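Local coordinates for nuclear fusion protein BIK1 (Saccharomyces cerevisiae, PDB 6FC6) that binds microtubules and kinesin and is required for nuclear fusion and for chromosome disjunction and nuclear segregation during mitosis, here represented by its CAP-Gly domain, at residues Arg21-Tyr26 with Ala38-Leu42. Sequence-based numbering, arbitrary orientation.
Sequences RGQLKY and AGVDL
The Tyr26 ring offers its edge to Gly39, whose backbone N lies near the ring plane; Tyr58 meets the same ring edge-to-face, and the hydroxyl bonds to Pro29 O. The Asp41 side chain runs alongside that of Lys25, both pointing the same way, with Lys25 CD 3.7 Å from Asp41 CB. Their charged ends do not pair: Lys25 NZ stays 4.6 Å from Asp41 OD2, a bend at chi3 (95°) turning the lysine chain on its way to Gln60 O. The carboxylate is instead gripped by Ser66 OG and Leu43 N at OD1 and by Glu62 N at OD2. In the backbone, Gln23 and Asp41 form an antiparallel hydrogen-bonded pair, Gln23 N to Asp41 O and Asp41 N to Gln23 O, each 2.9 Å. Then the register slips: Gly39 O takes Lys25 N at 2.7 Å and, weakly, Tyr26 N, a classic beta bulge, while Gly39 N bonds to Tyr26 O. On the face opposite Gln23, Asp41 and Tyr26, Leu24 CD1 makes apolar contacts with Ala38 CB (3.8 Å) and, more distantly, Val40 CG1. This hairpin forms the centre of the SH3-like CAP-Gly sheet, strand 13-16 flanking 20-28 and strand 67-71 flanking 37-41, with helix 72-81 packing Ile79 on Leu24 and Val75 on Ala38.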
loop_
_atom_site.group_PDB
_atom_site.type_symbol
_atom_site.label_atom_id
_atom_site.label_comp_id
_atom_site.label_asym_id
_atom_site.label_seq_id
_atom_site.Cartn_x
_atom_site.Cartn_y
_atom_site.Cartn_z
ATOM N N ARG A 21 11.905 -0.747 1.291
ATOM C CA ARG A 21 11.202 -1.986 1.052
ATOM C C ARG A 21 9.832 -1.932 1.759
ATOM O O ARG A 21 9.750 -1.554 2.910
ATOM C CB ARG A 21 12.028 -3.110 1.571
ATOM C CG ARG A 21 11.557 -4.505 1.230
ATOM C CD ARG A 21 12.620 -5.485 1.743
ATOM N NE ARG A 21 12.561 -6.803 1.121
ATOM C CZ ARG A 21 12.308 -7.953 1.751
ATOM N NH1 ARG A 21 12.069 -7.996 3.064
ATOM N NH2 ARG A 21 12.286 -9.094 1.043
ATOM N N GLY A 22 8.762 -2.277 1.045
ATOM C CA GLY A 22 7.450 -2.386 1.664
ATOM C C GLY A 22 6.693 -3.633 1.225
ATOM O O GLY A 22 6.853 -4.073 0.091
ATOM N N GLN A 23 5.899 -4.198 2.126
ATOM C CA GLN A 23 5.063 -5.326 1.780
ATOM C C GLN A 23 3.680 -4.812 1.296
ATOM O O GLN A 23 3.017 -4.050 1.980
ATOM C CB GLN A 23 4.894 -6.263 2.959
ATOM C CG GLN A 23 4.277 -7.590 2.546
ATOM C CD GLN A 23 4.051 -8.532 3.691
ATOM O OE1 GLN A 23 3.928 -8.112 4.794
ATOM N NE2 GLN A 23 4.020 -9.818 3.409
ATOM N N LEU A 24 3.257 -5.267 0.127
ATOM C CA LEU A 24 1.956 -4.888 -0.417
ATOM C C LEU A 24 0.845 -5.620 0.381
ATOM O O LEU A 24 0.811 -6.837 0.441
ATOM C CB LEU A 24 1.891 -5.231 -1.881
ATOM C CG LEU A 24 0.515 -4.907 -2.534
ATOM C CD1 LEU A 24 0.353 -3.399 -2.590
ATOM C CD2 LEU A 24 0.416 -5.503 -3.953
ATOM N N LYS A 25 -0.049 -4.864 0.971
ATOM C CA LYS A 25 -1.118 -5.458 1.775
ATOM C C LYS A 25 -2.564 -5.204 1.305
ATOM O O LYS A 25 -3.482 -5.832 1.821
ATOM C CB LYS A 25 -0.940 -5.078 3.241
ATOM C CG LYS A 25 0.463 -5.470 3.673
ATOM C CD LYS A 25 0.614 -5.733 5.122
ATOM C CE LYS A 25 0.463 -7.189 5.393
ATOM N NZ LYS A 25 0.418 -7.326 6.847
ATOM N N TYR A 26 -2.750 -4.233 0.429
ATOM C CA TYR A 26 -4.090 -3.846 0.009
ATOM C C TYR A 26 -3.987 -3.183 -1.319
ATOM O O TYR A 26 -3.005 -2.418 -1.556
ATOM C CB TYR A 26 -4.711 -2.839 1.001
ATOM C CG TYR A 26 -6.027 -2.288 0.540
ATOM C CD1 TYR A 26 -7.219 -3.058 0.598
ATOM C CD2 TYR A 26 -6.109 -1.042 0.051
ATOM C CE1 TYR A 26 -8.402 -2.532 0.154
ATOM C CE2 TYR A 26 -7.321 -0.522 -0.386
ATOM C CZ TYR A 26 -8.453 -1.285 -0.322
ATOM O OH TYR A 26 -9.653 -0.684 -0.762
ATOM N N ALA A 38 -2.339 1.591 -3.335
ATOM C CA ALA A 38 -1.683 0.427 -2.766
ATOM C C ALA A 38 -1.508 0.740 -1.292
ATOM O O ALA A 38 -0.992 1.800 -0.958
ATOM C CB ALA A 38 -0.347 0.243 -3.414
ATOM N N GLY A 39 -1.904 -0.162 -0.424
ATOM C CA GLY A 39 -1.609 -0.074 0.977
ATOM C C GLY A 39 -0.403 -0.963 1.220
ATOM O O GLY A 39 -0.426 -2.168 0.899
ATOM N N VAL A 40 0.647 -0.363 1.778
ATOM C CA VAL A 40 1.868 -1.082 2.057
ATOM C C VAL A 40 2.283 -0.978 3.505
ATOM O O VAL A 40 2.014 -0.002 4.161
ATOM C CB VAL A 40 3.048 -0.620 1.165
ATOM C CG1 VAL A 40 2.711 -0.605 -0.298
ATOM C CG2 VAL A 40 3.517 0.759 1.530
ATOM N N ASP A 41 2.981 -1.981 3.994
ATOM C CA ASP A 41 3.506 -1.932 5.311
ATOM C C ASP A 41 5.049 -1.729 5.135
ATOM O O ASP A 41 5.734 -2.602 4.584
ATOM C CB ASP A 41 3.242 -3.231 6.013
ATOM C CG ASP A 41 3.701 -3.200 7.500
ATOM O OD1 ASP A 41 4.456 -2.304 7.865
ATOM O OD2 ASP A 41 3.286 -4.089 8.306
ATOM N N LEU A 42 5.565 -0.615 5.612
ATOM C CA LEU A 42 7.027 -0.323 5.446
ATOM C C LEU A 42 7.909 -0.946 6.550
ATOM O O LEU A 42 9.101 -0.760 6.537
ATOM C CB LEU A 42 7.239 1.159 5.392
ATOM C CG LEU A 42 6.482 1.855 4.287
ATOM C CD1 LEU A 42 6.417 3.335 4.461
ATOM C CD2 LEU A 42 7.095 1.539 2.935
#